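Local coordinates for protein DNA primase (Aquifex aeolicus, PDB 2AU3) that probably synthesises the short RNA primers that DNA polymerase extends during DNA replication, with a zinc-binding domain and a probably magnesium-dependent RNA polymerase core, at residues A[273-285]-A[306-318]. Sequence-based numbering, arbitrary orientation.
Sequences TALTQNQANLLSK and SAIPLLLSAGVEV
Leu275 and Ala280 pack against Leu310 and Leu311 where helix segments 277-284 and 306-313 run in roughly the same direction, their axes 8.5 Å apart at closest and crossing at -47°. Leu275 comes from the loop before the first helix. Its CG lies anti to the backbone N (chi1 178°), and CD2 rests on Ala307 CB at 3.8 Å and on Leu311 CD2 at 3.9 Å. The Leu275 and Leu311 side chains cross at about a right angle. Leu310 reaches back the other way, with CD1 3.2 Å from Leu275 O. Ala280 is small enough for close backbone approach; its CB sits 3.5 Å from Leu310 O and also meets Leu311 CD2. Both segments belong to the Toprim domain. The two helices pack beside each other on the parallel part of its sheet, where Leu283 touches Val290 and Ile308 touches Ile292, both of strand 289-293. Thr276 and Gln279 form a capping box at the start of the first helix, and Thr276 OG1 also bonds to Gly228 O. Gln277 bends at chi2 (64°) and lays its amide across Leu310, beside the last turn of the second helix. An alanine in place of Gln277 is likely to uncover Leu310 CB and CD2 and open a gap at this edge. Further along, Ala314 CB touches both Ala280 O and Asn281 ND2. A Schellman motif at Gly315 ends the second helix and turns the chain into strand 317-321. Just before that strand, loop residue Val316 also touches Val290, and its CG2 meets Ser284 CB at 3.7 Å.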
loop_
_atom_site.group_PDB
_atom_site.type_symbol
_atom_site.label_atom_id
_atom_site.label_comp_id
_atom_site.label_asym_id
_atom_site.label_seq_id
_atom_site.Cartn_x
_atom_site.Cartn_y
_atom_site.Cartn_z
ATOM N N THR A 273 -8.735 -3.930 -7.217
ATOM C CA THR A 273 -9.853 -4.874 -7.391
ATOM C C THR A 273 -9.852 -6.136 -6.498
ATOM O O THR A 273 -9.465 -6.083 -5.326
ATOM C CB THR A 273 -9.868 -5.383 -8.823
ATOM O OG1 THR A 273 -8.755 -6.272 -9.001
ATOM C CG2 THR A 273 -9.631 -4.273 -9.826
ATOM N N ALA A 274 -10.300 -7.268 -7.097
ATOM C CA ALA A 274 -10.257 -8.585 -6.436
ATOM C C ALA A 274 -8.826 -9.117 -6.265
ATOM O O ALA A 274 -7.985 -8.991 -7.142
ATOM C CB ALA A 274 -11.103 -9.610 -7.183
ATOM N N LEU A 275 -8.590 -9.745 -5.136
ATOM C CA LEU A 275 -7.314 -10.360 -4.877
ATOM C C LEU A 275 -6.949 -11.290 -6.064
ATOM O O LEU A 275 -7.802 -11.998 -6.580
ATOM C CB LEU A 275 -7.373 -11.133 -3.560
ATOM C CG LEU A 275 -6.094 -11.873 -3.193
ATOM C CD1 LEU A 275 -5.127 -10.916 -2.552
ATOM C CD2 LEU A 275 -6.443 -13.024 -2.238
ATOM N N THR A 276 -5.698 -11.239 -6.507
ATOM C CA THR A 276 -5.204 -12.163 -7.530
ATOM C C THR A 276 -4.317 -13.189 -6.886
ATOM O O THR A 276 -3.839 -12.991 -5.784
ATOM C CB THR A 276 -4.386 -11.446 -8.606
ATOM O OG1 THR A 276 -3.148 -11.001 -8.029
ATOM C CG2 THR A 276 -5.111 -10.170 -9.114
ATOM N N GLN A 277 -4.065 -14.287 -7.598
ATOM C CA GLN A 277 -3.089 -15.275 -7.146
ATOM C C GLN A 277 -1.689 -14.686 -6.886
ATOM O O GLN A 277 -1.046 -15.022 -5.869
ATOM C CB GLN A 277 -2.992 -16.434 -8.162
ATOM C CG GLN A 277 -2.186 -17.637 -7.627
ATOM C CD GLN A 277 -2.860 -18.286 -6.404
ATOM O OE1 GLN A 277 -2.323 -18.278 -5.290
ATOM N NE2 GLN A 277 -4.008 -18.854 -6.622
ATOM N N ASN A 278 -1.200 -13.832 -7.794
ATOM C CA ASN A 278 0.112 -13.217 -7.576
ATOM C C ASN A 278 0.115 -12.424 -6.267
ATOM O O ASN A 278 1.093 -12.448 -5.560
ATOM C CB ASN A 278 0.548 -12.305 -8.740
ATOM C CG ASN A 278 1.028 -13.092 -9.948
ATOM O OD1 ASN A 278 1.368 -14.271 -9.835
ATOM N ND2 ASN A 278 1.048 -12.443 -11.124
ATOM N N GLN A 279 -0.979 -11.718 -5.965
ATOM C CA GLN A 279 -1.081 -10.990 -4.693
ATOM C C GLN A 279 -1.128 -11.940 -3.464
ATOM O O GLN A 279 -0.501 -11.665 -2.426
ATOM C CB GLN A 279 -2.302 -10.061 -4.682
ATOM C CG GLN A 279 -2.186 -8.859 -5.605
ATOM C CD GLN A 279 -3.537 -8.244 -5.937
ATOM O OE1 GLN A 279 -4.608 -8.783 -5.552
ATOM N NE2 GLN A 279 -3.511 -7.141 -6.674
ATOM N N ALA A 280 -1.883 -13.038 -3.583
ATOM C CA ALA A 280 -1.914 -14.049 -2.524
ATOM C C ALA A 280 -0.520 -14.693 -2.329
ATOM O O ALA A 280 -0.064 -14.836 -1.200
ATOM C CB ALA A 280 -2.974 -15.083 -2.793
ATOM N N ASN A 281 0.146 -15.064 -3.425
ATOM C CA ASN A 281 1.534 -15.541 -3.388
ATOM C C ASN A 281 2.438 -14.523 -2.685
ATOM O O ASN A 281 3.208 -14.884 -1.811
ATOM C CB ASN A 281 2.094 -15.782 -4.806
ATOM C CG ASN A 281 1.425 -16.970 -5.547
ATOM O OD1 ASN A 281 1.658 -17.163 -6.732
ATOM N ND2 ASN A 281 0.591 -17.728 -4.858
ATOM N N LEU A 282 2.379 -13.253 -3.109
ATOM C CA LEU A 282 3.189 -12.208 -2.487
ATOM C C LEU A 282 2.898 -12.108 -0.979
ATOM O O LEU A 282 3.817 -12.088 -0.146
ATOM C CB LEU A 282 2.979 -10.852 -3.189
ATOM C CG LEU A 282 3.567 -9.611 -2.492
ATOM C CD1 LEU A 282 5.132 -9.620 -2.556
ATOM C CD2 LEU A 282 2.996 -8.310 -3.130
ATOM N N LEU A 283 1.621 -12.079 -0.614
ATOM C CA LEU A 283 1.281 -12.004 0.813
ATOM C C LEU A 283 1.897 -13.167 1.595
ATOM O O LEU A 283 2.404 -12.964 2.712
ATOM C CB LEU A 283 -0.245 -11.967 1.016
ATOM C CG LEU A 283 -0.838 -11.723 2.413
ATOM C CD1 LEU A 283 -0.119 -10.606 3.188
ATOM C CD2 LEU A 283 -2.371 -11.422 2.304
ATOM N N SER A 284 1.889 -14.366 0.998
ATOM C CA SER A 284 2.403 -15.569 1.668
ATOM C C SER A 284 3.891 -15.495 2.014
ATOM O O SER A 284 4.351 -16.177 2.922
ATOM C CB SER A 284 2.131 -16.818 0.859
ATOM O OG SER A 284 2.940 -16.841 -0.302
ATOM N N LYS A 285 4.629 -14.668 1.298
ATOM C CA LYS A 285 6.031 -14.412 1.641
ATOM C C LYS A 285 6.180 -13.639 2.962
ATOM O O LYS A 285 7.286 -13.590 3.529
ATOM C CB LYS A 285 6.750 -13.645 0.509
ATOM C CG LYS A 285 6.664 -14.280 -0.872
ATOM C CD LYS A 285 7.573 -13.489 -1.849
ATOM C CE LYS A 285 7.342 -13.846 -3.323
ATOM N NZ LYS A 285 7.483 -12.640 -4.256
ATOM N N SER A 306 -14.364 -16.157 -3.215
ATOM C CA SER A 306 -13.458 -16.164 -4.372
ATOM C C SER A 306 -11.981 -16.034 -3.999
ATOM O O SER A 306 -11.101 -16.559 -4.694
ATOM C CB SER A 306 -13.846 -15.064 -5.366
ATOM O OG SER A 306 -15.219 -15.196 -5.709
ATOM N N ALA A 307 -11.686 -15.308 -2.927
ATOM C CA ALA A 307 -10.276 -15.029 -2.583
ATOM C C ALA A 307 -9.627 -16.168 -1.787
ATOM O O ALA A 307 -8.414 -16.382 -1.851
ATOM C CB ALA A 307 -10.170 -13.696 -1.815
ATOM N N ILE A 308 -10.444 -16.902 -1.044
ATOM C CA ILE A 308 -9.964 -17.941 -0.128
ATOM C C ILE A 308 -9.120 -19.039 -0.802
ATOM O O ILE A 308 -8.051 -19.367 -0.312
ATOM C CB ILE A 308 -11.168 -18.558 0.661
ATOM C CG1 ILE A 308 -11.648 -17.594 1.737
ATOM C CG2 ILE A 308 -10.773 -19.864 1.280
ATOM C CD1 ILE A 308 -13.000 -17.960 2.423
ATOM N N PRO A 309 -9.570 -19.609 -1.927
ATOM C CA PRO A 309 -8.759 -20.608 -2.624
ATOM C C PRO A 309 -7.401 -20.056 -3.089
ATOM O O PRO A 309 -6.437 -20.804 -3.139
ATOM C CB PRO A 309 -9.629 -20.958 -3.830
ATOM C CG PRO A 309 -11.028 -20.692 -3.323
ATOM C CD PRO A 309 -10.860 -19.398 -2.614
ATOM N N LEU A 310 -7.341 -18.781 -3.451
ATOM C CA LEU A 310 -6.032 -18.207 -3.823
ATOM C C LEU A 310 -5.104 -18.179 -2.615
ATOM O O LEU A 310 -3.913 -18.478 -2.743
ATOM C CB LEU A 310 -6.154 -16.793 -4.404
ATOM C CG LEU A 310 -7.292 -16.524 -5.399
ATOM C CD1 LEU A 310 -7.269 -15.054 -5.769
ATOM C CD2 LEU A 310 -7.188 -17.407 -6.638
ATOM N N LEU A 311 -5.656 -17.845 -1.453
ATOM C CA LEU A 311 -4.867 -17.831 -0.214
ATOM C C LEU A 311 -4.442 -19.257 0.190
ATOM O O LEU A 311 -3.266 -19.494 0.527
ATOM C CB LEU A 311 -5.626 -17.108 0.915
ATOM C CG LEU A 311 -5.868 -15.612 0.626
ATOM C CD1 LEU A 311 -6.799 -15.021 1.637
ATOM C CD2 LEU A 311 -4.535 -14.844 0.626
ATOM N N LEU A 312 -5.399 -20.189 0.157
ATOM C CA LEU A 312 -5.100 -21.593 0.444
ATOM C C LEU A 312 -3.986 -22.127 -0.461
ATOM O O LEU A 312 -3.039 -22.728 0.030
ATOM C CB LEU A 312 -6.361 -22.474 0.406
ATOM C CG LEU A 312 -7.428 -22.144 1.452
ATOM C CD1 LEU A 312 -8.712 -22.960 1.218
ATOM C CD2 LEU A 312 -6.898 -22.341 2.894
ATOM N N SER A 313 -4.069 -21.855 -1.767
ATOM C CA SER A 313 -3.069 -22.335 -2.724
ATOM C C SER A 313 -1.676 -21.812 -2.394
ATOM O O SER A 313 -0.677 -22.509 -2.608
ATOM C CB SER A 313 -3.428 -21.921 -4.150
ATOM O OG SER A 313 -4.716 -22.378 -4.477
ATOM N N ALA A 314 -1.619 -20.586 -1.877
ATOM C CA ALA A 314 -0.353 -19.975 -1.521
ATOM C C ALA A 314 0.120 -20.463 -0.161
ATOM O O ALA A 314 1.179 -20.064 0.287
ATOM C CB ALA A 314 -0.471 -18.465 -1.541
ATOM N N GLY A 315 -0.664 -21.325 0.489
ATOM C CA GLY A 315 -0.239 -21.983 1.719
ATOM C C GLY A 315 -0.502 -21.163 2.976
ATOM O O GLY A 315 0.173 -21.296 4.002
ATOM N N VAL A 316 -1.492 -20.302 2.897
ATOM C CA VAL A 316 -1.839 -19.489 4.030
ATOM C C VAL A 316 -3.049 -20.124 4.730
ATOM O O VAL A 316 -3.922 -20.670 4.072
ATOM C CB VAL A 316 -2.134 -18.038 3.583
ATOM C CG1 VAL A 316 -2.502 -17.182 4.749
ATOM C CG2 VAL A 316 -0.888 -17.448 2.885
ATOM N N GLU A 317 -3.083 -20.048 6.055
ATOM C CA GLU A 317 -4.290 -20.381 6.815
ATOM C C GLU A 317 -5.209 -19.179 6.831
ATOM O O GLU A 317 -4.778 -18.054 7.088
ATOM C CB GLU A 317 -3.949 -20.671 8.256
ATOM C CG GLU A 317 -3.244 -21.972 8.516
ATOM C CD GLU A 317 -3.485 -22.386 9.944
ATOM O OE1 GLU A 317 -3.006 -21.662 10.864
ATOM O OE2 GLU A 317 -4.207 -23.384 10.141
ATOM N N VAL A 318 -6.478 -19.424 6.581
ATOM C CA VAL A 318 -7.425 -18.344 6.353
ATOM C C VAL A 318 -8.436 -18.304 7.489
ATOM O O VAL A 318 -8.932 -19.357 7.917
ATOM C CB VAL A 318 -8.137 -18.537 5.003
ATOM C CG1 VAL A 318 -9.224 -17.529 4.834
ATOM C CG2 VAL A 318 -7.128 -18.432 3.834
#